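Local coordinates for protein alpha-L-arabinofuranosidase B (Aspergillus kawachii, PDB 6SXT) that hydrolyses terminal non-reducing alpha-L-arabinofuranosyl residues from arabinoxylan, L-arabinan and arabinogalactan, and carries a C-terminal arabinose-binding domain, at residues Gly395-Leu407 with Tyr440-Ala454. Numbering follows the deposited sequence.
Sequences GSYIRHYNFELLL and YPTRYFRHYENVLYA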
loop_
_atom_site.group_PDB
_atom_site.type_symbol
_atom_site.label_atom_id
_atom_site.label_comp_id
_atom_site.label_asym_id
_atom_site.label_seq_id
_atom_site.Cartn_x
_atom_site.Cartn_y
_atom_site.Cartn_z
ATOM N N GLY A 395 -11.125 1.957 26.988
ATOM C CA GLY A 395 -10.599 0.710 26.425
ATOM C C GLY A 395 -11.229 0.313 25.125
ATOM O O GLY A 395 -10.738 -0.659 24.506
ATOM N N SER A 396 -12.279 1.006 24.710
ATOM C CA SER A 396 -12.977 0.774 23.428
ATOM C C SER A 396 -12.684 1.950 22.495
ATOM O O SER A 396 -12.613 3.078 22.960
ATOM C CB SER A 396 -14.423 0.513 23.581
ATOM O OG SER A 396 -14.574 -0.754 24.219
ATOM N N TYR A 397 -12.474 1.615 21.215
ATOM C CA TYR A 397 -12.073 2.591 20.187
ATOM C C TYR A 397 -12.948 2.432 18.963
ATOM O O TYR A 397 -13.436 1.383 18.644
ATOM C CB TYR A 397 -10.614 2.361 19.783
ATOM C CG TYR A 397 -9.617 2.500 20.887
ATOM C CD1 TYR A 397 -9.403 1.445 21.763
ATOM C CD2 TYR A 397 -8.899 3.671 21.079
ATOM C CE1 TYR A 397 -8.495 1.548 22.791
ATOM C CE2 TYR A 397 -7.965 3.781 22.095
ATOM C CZ TYR A 397 -7.769 2.709 22.940
ATOM O OH TYR A 397 -6.846 2.836 23.939
ATOM N N ILE A 398 -13.073 3.520 18.210
ATOM C CA ILE A 398 -13.693 3.511 16.875
ATOM C C ILE A 398 -12.787 2.687 15.947
ATOM O O ILE A 398 -11.585 2.976 15.867
ATOM C CB ILE A 398 -13.904 4.932 16.331
ATOM C CG1 ILE A 398 -14.756 5.769 17.307
ATOM C CG2 ILE A 398 -14.528 4.806 14.954
ATOM C CD1 ILE A 398 -15.110 7.150 16.813
ATOM N N ARG A 399 -13.362 1.669 15.330
ATOM C CA ARG A 399 -12.633 0.794 14.379
ATOM C C ARG A 399 -13.551 0.542 13.209
ATOM O O ARG A 399 -14.789 0.499 13.339
ATOM C CB ARG A 399 -12.148 -0.482 15.068
ATOM C CG ARG A 399 -13.267 -1.409 15.553
ATOM C CD ARG A 399 -13.801 -2.373 14.523
ATOM N NE ARG A 399 -12.824 -3.349 14.111
ATOM C CZ ARG A 399 -12.434 -4.395 14.815
ATOM N NH1 ARG A 399 -13.055 -4.726 15.951
ATOM N NH2 ARG A 399 -11.410 -5.135 14.426
ATOM N N HIS A 400 -12.979 0.329 12.036
ATOM C CA HIS A 400 -13.793 -0.123 10.906
ATOM C C HIS A 400 -13.834 -1.653 10.858
ATOM O O HIS A 400 -12.844 -2.344 11.206
ATOM C CB HIS A 400 -13.351 0.552 9.589
ATOM C CG HIS A 400 -11.972 0.213 9.113
ATOM N ND1 HIS A 400 -11.720 -0.947 8.418
ATOM C CD2 HIS A 400 -10.848 0.942 9.146
ATOM C CE1 HIS A 400 -10.441 -0.932 8.061
ATOM N NE2 HIS A 400 -9.871 0.200 8.544
ATOM N N TYR A 401 -14.952 -2.166 10.370
ATOM C CA TYR A 401 -15.232 -3.602 10.241
ATOM C C TYR A 401 -16.308 -3.754 9.185
ATOM O O TYR A 401 -17.412 -3.179 9.304
ATOM C CB TYR A 401 -15.723 -4.160 11.592
ATOM C CG TYR A 401 -15.797 -5.651 11.566
ATOM C CD1 TYR A 401 -16.910 -6.307 11.090
ATOM C CD2 TYR A 401 -14.709 -6.391 11.981
ATOM C CE1 TYR A 401 -16.943 -7.694 11.056
ATOM C CE2 TYR A 401 -14.730 -7.772 11.954
ATOM C CZ TYR A 401 -15.858 -8.410 11.490
ATOM O OH TYR A 401 -15.873 -9.765 11.440
ATOM N N ASN A 402 -15.986 -4.454 8.099
ATOM C CA ASN A 402 -16.850 -4.459 6.906
ATOM C C ASN A 402 -17.129 -3.011 6.483
ATOM O O ASN A 402 -18.189 -2.696 5.937
ATOM C CB ASN A 402 -18.177 -5.202 7.148
ATOM C CG ASN A 402 -18.005 -6.702 7.091
ATOM O OD1 ASN A 402 -17.127 -7.199 6.380
ATOM N ND2 ASN A 402 -18.801 -7.426 7.883
ATOM N N PHE A 403 -16.180 -2.098 6.768
ATOM C CA PHE A 403 -16.232 -0.666 6.393
ATOM C C PHE A 403 -17.344 0.115 7.108
ATOM O O PHE A 403 -17.564 1.290 6.791
ATOM C CB PHE A 403 -16.355 -0.481 4.875
ATOM C CG PHE A 403 -15.214 -1.131 4.121
ATOM C CD1 PHE A 403 -13.898 -0.901 4.487
ATOM C CD2 PHE A 403 -15.474 -2.023 3.120
ATOM C CE1 PHE A 403 -12.856 -1.521 3.797
ATOM C CE2 PHE A 403 -14.436 -2.588 2.390
ATOM C CZ PHE A 403 -13.150 -2.369 2.774
ATOM N N GLU A 404 -17.921 -0.476 8.158
ATOM C CA GLU A 404 -18.757 0.292 9.110
ATOM C C GLU A 404 -17.899 0.635 10.329
ATOM O O GLU A 404 -17.025 -0.167 10.749
ATOM C CB GLU A 404 -19.992 -0.514 9.535
ATOM C CG GLU A 404 -20.893 0.327 10.443
ATOM C CD GLU A 404 -22.260 -0.296 10.719
ATOM O OE1 GLU A 404 -22.575 -1.301 10.044
ATOM O OE2 GLU A 404 -23.018 0.281 11.571
ATOM N N LEU A 405 -18.109 1.808 10.913
ATOM C CA LEU A 405 -17.381 2.193 12.139
ATOM C C LEU A 405 -18.142 1.639 13.358
ATOM O O LEU A 405 -19.345 1.957 13.514
ATOM C CB LEU A 405 -17.206 3.692 12.289
ATOM C CG LEU A 405 -16.458 4.361 11.112
ATOM C CD1 LEU A 405 -16.086 5.755 11.491
ATOM C CD2 LEU A 405 -15.228 3.570 10.707
ATOM N N LEU A 406 -17.403 0.907 14.145
ATOM C CA LEU A 406 -17.945 0.239 15.347
ATOM C C LEU A 406 -17.105 0.652 16.521
ATOM O O LEU A 406 -15.940 1.023 16.390
ATOM C CB LEU A 406 -17.894 -1.272 15.218
ATOM C CG LEU A 406 -18.632 -1.912 14.041
ATOM C CD1 LEU A 406 -18.438 -3.401 14.144
ATOM C CD2 LEU A 406 -20.116 -1.548 13.975
ATOM N N LEU A 407 -17.734 0.712 17.702
ATOM C CA LEU A 407 -17.001 0.918 18.939
ATOM C C LEU A 407 -16.740 -0.439 19.580
ATOM O O LEU A 407 -17.711 -1.068 20.105
ATOM C CB LEU A 407 -17.791 1.831 19.901
ATOM C CG LEU A 407 -17.106 2.079 21.231
ATOM C CD1 LEU A 407 -15.779 2.825 21.063
ATOM C CD2 LEU A 407 -18.004 2.887 22.156
ATOM N N TYR A 440 -6.816 1.597 5.162
ATOM C CA TYR A 440 -7.536 1.717 3.876
ATOM C C TYR A 440 -7.626 3.180 3.524
ATOM O O TYR A 440 -8.659 3.837 3.717
ATOM C CB TYR A 440 -8.943 1.098 3.927
ATOM C CG TYR A 440 -9.015 -0.388 3.916
ATOM C CD1 TYR A 440 -8.692 -1.130 5.053
ATOM C CD2 TYR A 440 -9.427 -1.073 2.763
ATOM C CE1 TYR A 440 -8.822 -2.518 5.060
ATOM C CE2 TYR A 440 -9.518 -2.447 2.757
ATOM C CZ TYR A 440 -9.276 -3.148 3.911
ATOM O OH TYR A 440 -9.414 -4.515 3.912
ATOM N N PRO A 441 -6.520 3.791 3.016
ATOM C CA PRO A 441 -6.506 5.229 2.823
ATOM C C PRO A 441 -7.362 5.809 1.705
ATOM O O PRO A 441 -7.449 7.020 1.588
ATOM C CB PRO A 441 -5.018 5.551 2.625
ATOM C CG PRO A 441 -4.464 4.247 2.080
ATOM C CD PRO A 441 -5.205 3.147 2.830
ATOM N N THR A 442 -8.044 4.935 0.985
ATOM C CA THR A 442 -9.120 5.394 0.090
ATOM C C THR A 442 -10.402 5.727 0.882
ATOM O O THR A 442 -11.338 6.242 0.276
ATOM C CB THR A 442 -9.497 4.346 -0.952
ATOM O OG1 THR A 442 -9.841 3.108 -0.307
ATOM C CG2 THR A 442 -8.324 4.096 -1.889
ATOM N N ARG A 443 -10.399 5.399 2.171
ATOM C CA ARG A 443 -11.631 5.545 2.988
ATOM C C ARG A 443 -11.440 6.486 4.151
ATOM O O ARG A 443 -10.355 6.591 4.715
ATOM C CB ARG A 443 -12.054 4.161 3.446
ATOM C CG ARG A 443 -12.515 3.263 2.301
ATOM C CD ARG A 443 -12.827 1.840 2.729
ATOM N NE ARG A 443 -13.325 1.106 1.577
ATOM C CZ ARG A 443 -14.572 1.161 1.097
ATOM N NH1 ARG A 443 -15.502 1.839 1.724
ATOM N NH2 ARG A 443 -14.869 0.562 -0.047
ATOM N N TYR A 444 -12.552 7.134 4.499
ATOM C CA TYR A 444 -12.630 8.203 5.478
ATOM C C TYR A 444 -13.832 8.002 6.386
ATOM O O TYR A 444 -14.821 7.443 5.934
ATOM C CB TYR A 444 -12.842 9.550 4.784
ATOM C CG TYR A 444 -11.657 10.053 3.986
ATOM C CD1 TYR A 444 -11.416 9.602 2.723
ATOM C CD2 TYR A 444 -10.806 10.996 4.531
ATOM C CE1 TYR A 444 -10.273 9.998 2.044
ATOM C CE2 TYR A 444 -9.705 11.457 3.838
ATOM C CZ TYR A 444 -9.465 10.966 2.581
ATOM O OH TYR A 444 -8.356 11.431 1.874
ATOM N N PHE A 445 -13.719 8.470 7.624
ATOM C CA PHE A 445 -14.963 8.668 8.438
ATOM C C PHE A 445 -15.999 9.347 7.543
ATOM O O PHE A 445 -15.702 10.431 6.995
ATOM C CB PHE A 445 -14.781 9.566 9.652
ATOM C CG PHE A 445 -14.277 8.946 10.935
ATOM C CD1 PHE A 445 -13.267 8.004 10.994
ATOM C CD2 PHE A 445 -14.859 9.343 12.134
ATOM C CE1 PHE A 445 -12.796 7.521 12.202
ATOM C CE2 PHE A 445 -14.406 8.854 13.338
ATOM C CZ PHE A 445 -13.401 7.927 13.372
ATOM N N ARG A 446 -17.186 8.772 7.405
ATOM C CA ARG A 446 -18.230 9.336 6.528
ATOM C C ARG A 446 -19.593 8.994 7.133
ATOM O O ARG A 446 -19.846 7.794 7.352
ATOM C CB ARG A 446 -18.113 8.778 5.099
ATOM C CG ARG A 446 -19.040 9.453 4.079
ATOM C CD ARG A 446 -20.364 8.694 3.833
ATOM N NE ARG A 446 -21.178 9.593 3.035
ATOM C CZ ARG A 446 -21.107 9.689 1.705
ATOM N NH1 ARG A 446 -20.486 8.767 0.998
ATOM N NH2 ARG A 446 -21.740 10.688 1.106
ATOM N N HIS A 447 -20.423 10.014 7.363
ATOM C CA HIS A 447 -21.815 9.765 7.832
ATOM C C HIS A 447 -22.720 9.546 6.608
ATOM O O HIS A 447 -22.611 10.240 5.568
ATOM C CB HIS A 447 -22.315 10.802 8.839
ATOM C CG HIS A 447 -22.487 12.153 8.277
ATOM N ND1 HIS A 447 -23.673 12.496 7.658
ATOM C CD2 HIS A 447 -21.644 13.208 8.139
ATOM C CE1 HIS A 447 -23.569 13.731 7.225
ATOM N NE2 HIS A 447 -22.335 14.180 7.473
ATOM N N TYR A 448 -23.578 8.546 6.725
ATOM C CA TYR A 448 -24.532 8.150 5.675
ATOM C C TYR A 448 -25.784 7.605 6.391
ATOM O O TYR A 448 -25.697 6.601 7.101
ATOM C CB TYR A 448 -23.915 7.128 4.718
ATOM C CG TYR A 448 -24.790 6.791 3.541
ATOM C CD1 TYR A 448 -24.750 7.548 2.390
ATOM C CD2 TYR A 448 -25.649 5.714 3.608
ATOM C CE1 TYR A 448 -25.547 7.220 1.299
ATOM C CE2 TYR A 448 -26.452 5.379 2.529
ATOM C CZ TYR A 448 -26.398 6.145 1.382
ATOM O OH TYR A 448 -27.187 5.824 0.315
ATOM N N GLU A 449 -26.893 8.308 6.167
ATOM C CA GLU A 449 -28.180 8.069 6.899
ATOM C C GLU A 449 -27.881 8.091 8.407
ATOM O O GLU A 449 -28.390 7.229 9.139
ATOM C CB GLU A 449 -28.830 6.789 6.386
ATOM C CG GLU A 449 -29.264 6.931 4.931
ATOM C CD GLU A 449 -30.068 5.786 4.343
ATOM O OE1 GLU A 449 -30.157 4.740 4.958
ATOM O OE2 GLU A 449 -30.608 5.967 3.263
ATOM N N ASN A 450 -27.041 9.024 8.851
ATOM C CA ASN A 450 -26.714 9.233 10.269
ATOM C C ASN A 450 -25.999 8.054 10.912
ATOM O O ASN A 450 -25.985 7.978 12.141
ATOM C CB ASN A 450 -28.002 9.609 11.030
ATOM C CG ASN A 450 -28.637 10.852 10.453
ATOM O OD1 ASN A 450 -27.959 11.735 9.944
ATOM N ND2 ASN A 450 -29.951 10.995 10.625
ATOM N N VAL A 451 -25.306 7.226 10.136
ATOM C CA VAL A 451 -24.462 6.121 10.628
ATOM C C VAL A 451 -23.041 6.357 10.074
ATOM O O VAL A 451 -22.925 6.922 8.970
ATOM C CB VAL A 451 -25.010 4.770 10.192
ATOM C CG1 VAL A 451 -24.141 3.616 10.633
ATOM C CG2 VAL A 451 -26.449 4.625 10.711
ATOM N N LEU A 452 -22.049 5.996 10.861
ATOM C CA LEU A 452 -20.621 6.222 10.457
ATOM C C LEU A 452 -20.073 4.998 9.752
ATOM O O LEU A 452 -20.149 3.896 10.228
ATOM C CB LEU A 452 -19.714 6.604 11.634
ATOM C CG LEU A 452 -19.525 8.086 11.912
ATOM C CD1 LEU A 452 -18.797 8.835 10.773
ATOM C CD2 LEU A 452 -20.851 8.810 12.159
ATOM N N TYR A 453 -19.369 5.280 8.642
ATOM C CA TYR A 453 -18.679 4.272 7.827
ATOM C C TYR A 453 -17.254 4.765 7.528
ATOM O O TYR A 453 -16.980 5.931 7.726
ATOM C CB TYR A 453 -19.424 4.026 6.514
ATOM C CG TYR A 453 -20.846 3.537 6.700
ATOM C CD1 TYR A 453 -21.094 2.200 6.856
ATOM C CD2 TYR A 453 -21.899 4.441 6.766
ATOM C CE1 TYR A 453 -22.384 1.739 7.077
ATOM C CE2 TYR A 453 -23.198 3.983 7.027
ATOM C CZ TYR A 453 -23.435 2.634 7.158
ATOM O OH TYR A 453 -24.726 2.178 7.366
ATOM N N ALA A 454 -16.428 3.823 7.102
ATOM C CA ALA A 454 -15.154 4.153 6.421
ATOM C C ALA A 454 -15.470 4.066 4.924
ATOM O O ALA A 454 -15.524 2.973 4.378
ATOM C CB ALA A 454 -14.081 3.201 6.873
#
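The Phe-403 ring carries the guanidinium of Arg-443 flat on one face, a cation-pi stack with CZ of Arg-443 3.8 Å from the ring centroid; the arginine chain, extended from CG to NE (chi2 175°, chi3 177°), brings it there. At its edge stands Tyr-440, and the pair is T-shaped: CE1 of Phe-403 points at the Tyr-440 face, 3.6 Å from CD2 of Tyr-440. CE1 of His-400 meets CD1 of Tyr-440 obliquely at 3.5 Å, completing an aromatic cluster. CD1 of Leu-405 sits over the centre of the Phe-445 ring, 3.6 Å from its centroid, a CH-pi contact, while CG2 of Ile-398 approaches CZ of Phe-445 obliquely at 3.7 Å. Both segments contain a beta hairpin of the arabinose-binding domain, a beta-trefoil, its two strands joined by a type I' turn; His-400 and Phe-403 are sugar-binding residues, and His-400 is held through NE2 by Ser-439. The hairpins meet at a single bridge, Glu-404 with Tyr-453, flanked by backbone hydrogen bonds Ala-454 N to Phe-403 O (2.8 Å) and Leu-405 N to Leu-452 O (3.0 Å). NH1 of Arg-443 hydrogen-bonds Ala-454 O at 2.9 Å, on a lone pair in the carbonyl plane, and salt-bridges Asp-464; with the stack, these hold the guanidinium's rotation.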